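Local coordinates for uncharacterized protein (Corynebacterium diphtheriae NCTC 13129, PDB 3B4Q), which is of unknown function but carries a helical domain of the family found at the C-terminal end of resuscitation-promoting factor Rpf1, at residues 49-52 and 53-57; 85-88 and 89-93. All coordinates share one frame; numbering follows the deposited sequence. Where two conformers were deposited one is given.

Interaction 1: 49-52 and 53-57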
loop_
_atom_site.group_PDB
_atom_site.type_symbol
_atom_site.label_atom_id
_atom_site.label_comp_id
_atom_site.label_asym_id
_atom_site.label_seq_id
_atom_site.Cartn_x
_atom_site.Cartn_y
_atom_site.Cartn_z
ATOM N N ASN A 49 3.074 -3.566 -5.171
ATOM C CA ASN A 49 3.649 -3.510 -6.495
ATOM C C ASN A 49 4.542 -2.299 -6.667
ATOM O O ASN A 49 5.604 -2.421 -7.276
ATOM C CB ASN A 49 2.575 -3.539 -7.576
ATOM C CG ASN A 49 3.175 -3.735 -8.955
ATOM O OD1 ASN A 49 3.824 -4.747 -9.233
ATOM N ND2 ASN A 49 2.994 -2.739 -9.808
ATOM N N ALA A 50 4.150 -1.152 -6.096
ATOM C CA ALA A 50 4.958 0.065 -6.220
ATOM C C ALA A 50 6.344 -0.129 -5.600
ATOM O O ALA A 50 7.360 0.338 -6.128
ATOM C CB ALA A 50 4.251 1.255 -5.530
ATOM N N ILE A 51 6.378 -0.813 -4.467
ATOM C CA ILE A 51 7.648 -1.127 -3.800
ATOM C C ILE A 51 8.508 -1.989 -4.732
ATOM O O ILE A 51 9.705 -1.731 -4.901
ATOM C CB ILE A 51 7.413 -1.853 -2.480
ATOM C CG1 ILE A 51 6.686 -0.900 -1.497
ATOM C CG2 ILE A 51 8.770 -2.409 -1.931
ATOM C CD1 ILE A 51 6.021 -1.584 -0.276
ATOM N N LYS A 52 7.892 -3.006 -5.329
ATOM C CA LYS A 52 8.610 -3.870 -6.284
ATOM C C LYS A 52 9.168 -3.090 -7.482
ATOM O O LYS A 52 10.340 -3.277 -7.856
ATOM C CB LYS A 52 7.718 -5.042 -6.735
ATOM C CG LYS A 52 7.465 -6.038 -5.601
ATOM C CD LYS A 52 6.970 -7.425 -6.079
ATOM C CE LYS A 52 5.641 -7.297 -6.806
ATOM N NZ LYS A 52 4.848 -8.558 -6.822
ATOM N N VAL A 53 8.359 -2.199 -8.052
ATOM C CA VAL A 53 8.755 -1.354 -9.191
ATOM C C VAL A 53 9.959 -0.474 -8.830
ATOM O O VAL A 53 10.930 -0.363 -9.605
ATOM C CB VAL A 53 7.531 -0.533 -9.741
ATOM C CG1 VAL A 53 7.954 0.588 -10.699
ATOM C CG2 VAL A 53 6.544 -1.482 -10.459
ATOM N N ARG A 54 9.924 0.111 -7.639
ATOM C CA ARG A 54 10.990 0.985 -7.168
ATOM C C ARG A 54 12.297 0.210 -6.959
ATOM O O ARG A 54 13.400 0.711 -7.243
ATOM C CB ARG A 54 10.522 1.670 -5.883
ATOM C CG ARG A 54 11.518 2.579 -5.255
ATOM C CD ARG A 54 11.446 3.966 -5.782
ATOM N NE ARG A 54 12.480 4.738 -5.122
ATOM C CZ ARG A 54 13.484 5.336 -5.733
ATOM N NH1 ARG A 54 13.586 5.288 -7.051
ATOM N NH2 ARG A 54 14.372 6.003 -5.014
ATOM N N LEU A 55 12.175 -1.027 -6.479
ATOM C CA LEU A 55 13.338 -1.900 -6.241
ATOM C C LEU A 55 13.922 -2.521 -7.504
ATOM O O LEU A 55 15.139 -2.746 -7.582
ATOM C CB LEU A 55 12.992 -3.015 -5.264
ATOM C CG LEU A 55 12.869 -2.605 -3.802
ATOM C CD1 LEU A 55 12.209 -3.701 -3.042
ATOM C CD2 LEU A 55 14.236 -2.268 -3.218
ATOM N N ALA A 56 13.072 -2.807 -8.487
ATOM C CA ALA A 56 13.545 -3.338 -9.773
ATOM C C ALA A 56 14.529 -2.356 -10.411
ATOM O O ALA A 56 15.554 -2.771 -10.970
ATOM C CB ALA A 56 12.365 -3.603 -10.711
ATOM N N GLY A 57 14.207 -1.063 -10.301
ATOM C CA GLY A 57 14.956 0.028 -10.919
ATOM C C GLY A 57 16.460 -0.044 -10.743
ATOM O O GLY A 57 17.214 0.604 -11.488
#

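Interaction 2: 85-88 and 89-93. With SO4 (sulfate ion), chain C.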
loop_
_atom_site.group_PDB
_atom_site.type_symbol
_atom_site.label_atom_id
_atom_site.label_comp_id
_atom_site.label_asym_id
_atom_site.label_seq_id
_atom_site.Cartn_x
_atom_site.Cartn_y
_atom_site.Cartn_z
ATOM N N ARG A 85 6.519 0.312 6.853
ATOM C CA ARG A 85 6.734 1.756 6.825
ATOM C C ARG A 85 8.215 2.103 6.791
ATOM O O ARG A 85 8.623 3.037 6.080
ATOM C CB ARG A 85 6.032 2.471 7.985
ATOM C CG ARG A 85 5.892 3.960 7.728
ATOM C CD ARG A 85 4.962 4.604 8.737
ATOM N NE ARG A 85 5.415 4.423 10.112
ATOM C CZ ARG A 85 6.305 5.206 10.721
ATOM N NH1 ARG A 85 6.841 6.242 10.099
ATOM N NH2 ARG A 85 6.636 4.951 11.987
ATOM N N GLY A 86 9.022 1.362 7.554
ATOM C CA GLY A 86 10.466 1.646 7.543
ATOM C C GLY A 86 11.043 1.341 6.149
ATOM O O GLY A 86 11.904 2.081 5.629
ATOM N N ALA A 87 10.623 0.219 5.560
ATOM C CA ALA A 87 11.045 -0.125 4.193
ATOM C C ALA A 87 10.680 0.979 3.195
ATOM O O ALA A 87 11.459 1.383 2.349
ATOM C CB ALA A 87 10.394 -1.413 3.779
ATOM N N ILE A 88 9.452 1.456 3.306
ATOM C CA ILE A 88 8.949 2.504 2.415
ATOM C C ILE A 88 9.771 3.786 2.584
ATOM O O ILE A 88 10.161 4.456 1.603
ATOM C CB ILE A 88 7.461 2.724 2.704
ATOM C CG1 ILE A 88 6.692 1.533 2.145
ATOM C CG2 ILE A 88 6.993 4.066 2.070
ATOM C CD1 ILE A 88 5.233 1.481 2.577
ATOM N N ASP A 89 10.079 4.120 3.835
ATOM C CA ASP A 89 10.861 5.316 4.116
ATOM C C ASP A 89 12.256 5.211 3.450
ATOM O O ASP A 89 12.793 6.180 2.941
ATOM C CB ASP A 89 11.041 5.514 5.633
ATOM C CG ASP A 89 9.764 6.011 6.360
ATOM O OD1 ASP A 89 8.752 6.386 5.707
ATOM O OD2 ASP A 89 9.806 6.041 7.618
ATOM N N PHE A 90 12.836 4.025 3.493
ATOM C CA PHE A 90 14.134 3.804 2.874
ATOM C C PHE A 90 14.061 3.802 1.345
ATOM O O PHE A 90 14.838 4.488 0.694
ATOM C CB PHE A 90 14.722 2.484 3.360
ATOM C CG PHE A 90 15.995 2.122 2.636
ATOM C CD1 PHE A 90 17.162 2.829 2.905
ATOM C CD2 PHE A 90 16.024 1.100 1.692
ATOM C CE1 PHE A 90 18.371 2.527 2.208
ATOM C CE2 PHE A 90 17.226 0.800 0.990
ATOM C CZ PHE A 90 18.377 1.514 1.267
ATOM N N ILE A 91 13.119 3.028 0.795
ATOM C CA ILE A 91 13.077 2.748 -0.649
ATOM C C ILE A 91 12.649 3.995 -1.408
ATOM O O ILE A 91 13.079 4.236 -2.537
ATOM C CB ILE A 91 12.143 1.539 -0.907
ATOM C CG1 ILE A 91 12.824 0.258 -0.368
ATOM C CG2 ILE A 91 11.724 1.413 -2.399
ATOM C CD1 ILE A 91 11.915 -0.969 -0.298
ATOM N N PHE A 92 11.819 4.818 -0.800
ATOM C CA PHE A 92 11.325 6.008 -1.489
ATOM C C PHE A 92 12.027 7.317 -1.113
ATOM O O PHE A 92 11.596 8.372 -1.570
ATOM C CB PHE A 92 9.801 6.147 -1.325
ATOM C CG PHE A 92 9.025 5.134 -2.102
ATOM C CD1 PHE A 92 8.792 5.310 -3.460
ATOM C CD2 PHE A 92 8.559 3.975 -1.491
ATOM C CE1 PHE A 92 8.084 4.351 -4.184
ATOM C CE2 PHE A 92 7.849 3.028 -2.195
ATOM C CZ PHE A 92 7.625 3.213 -3.567
ATOM N N SER A 93 13.131 7.264 -0.351
ATOM C CA SER A 93 13.660 8.520 0.290
ATOM C C SER A 93 13.589 9.836 -0.520
ATOM O O SER A 93 14.373 10.066 -1.443
ATOM C CB SER A 93 15.043 8.361 0.968
ATOM O OG SER A 93 15.718 7.179 0.608
HETATM S S SO4 C . 10.182 6.674 12.415
HETATM O O1 SO4 C . 10.267 5.424 13.159
HETATM O O2 SO4 C . 11.307 6.890 11.517
HETATM O O3 SO4 C . 10.257 7.719 13.443
HETATM O O4 SO4 C . 8.904 6.799 11.727
#

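Interaction 1: 49-52 and 53-57
L55 reaches back along the helix toward I51, one turn earlier. CB lies 3.5 Å from I51 O, the carbonyl oxygen that accepts the backbone bond from L55 N (3.0 Å). CG, set beside the backbone N and anti to the carbonyl carbon (chi1 -75°), stays close to the same oxygen. Its branch CD1 then ends 3.8 Å from I51 CG2; the two branches run abreast, both leaning off the same flank of the helix. Branched aliphatic residues suit this i to i+4 pair because together they make one greasy strip along the inner side of the helix. On another side V53 CG2 meets N49 ND2 at 3.8 Å and N49 O at 3.4 Å, which shields part of the methyl, while the polar amide of N49 suits the exposed surface. The main chain is bonded regularly, with V53 N to N49 O at 2.9 Å and A56 N to K52 O at 2.8 Å.

This is the last part of helix 39-56. Its inner strip, I51 and L55, faces helix 85-91, and L55 also touches I62 and P63 of a loop.

Interaction 2: 85-88 and 89-93
The short amphipathic helix 85-91, close to the C-terminus, and the residue just after it carry a charged i to i+4 pair, R85 and D89, on the outer side and an apolar pair, I88 and F92, on the inner side. R85 NH1 and D89 OD2 stand 3.9 Å apart in a long salt bridge. The guanidinium and carboxylate planes are turned 74° against each other, and OD2 stands off the plane of the guanidinium with no N-H aimed at it, so the attraction is one of charges alone. In the crystal the guanidinium also binds a sulfate, an ion probably picked up from the crystallisation medium: its O4 lies at the guanidinium edge, in plane, and takes bonds from R85 NH1 (2.7 Å) and R85 NH2 (2.9 Å). The bend at chi3 (59°) brings the head round to where NH1 faces the sulfate and D89. A long charged chain suits an exposed position one turn before an aspartate.

On the inner side, I88 CG2 lies 3.9 Å from F92 CD2. The ring edge also faces I88 O, with CD2 at 3.5 Å, and F92 N bonds to that same oxygen at 2.9 Å. One face of the ring is approached by I91 CG2, offset toward the rim. I91 in turn sets CG1 3.2 Å from A87 O. Small A87 leaves its side of the helix slim where I66 of helix 64-72 approaches, while I88 and F92 fill the side toward P18 and V21. F92 is the first residue to leave helical angles, yet its amide still completes the last turn. F90 is an exception, an aromatic residue on the exposed side. Pairing opposite charges, and apolar groups, at i and i+4 is characteristic of amphipathic helices; this one is the last of the all-helical chain.

Interaction 1 ends helix 39-56 and interaction 2 spans helix 85-91, so the two come in series along the chain, with helices 64-72 and 77-83 between them. Their centres are about 12 Å apart, and the two helices touch directly. I51 CG2 packs on I91 CD1 at 3.8 Å. In the conformer given, R54 CD lies 3.7 Å from F92 CE1, and R54, near the C-terminal end of helix 39-56, probably gives its NE-H to I91 O, at the C-terminal end of helix 85-91 (NE to O 2.7 Å). In this way the C-terminal helix folds back onto the middle of the sequence, joining parts distant along the chain in one compact, all-helical domain.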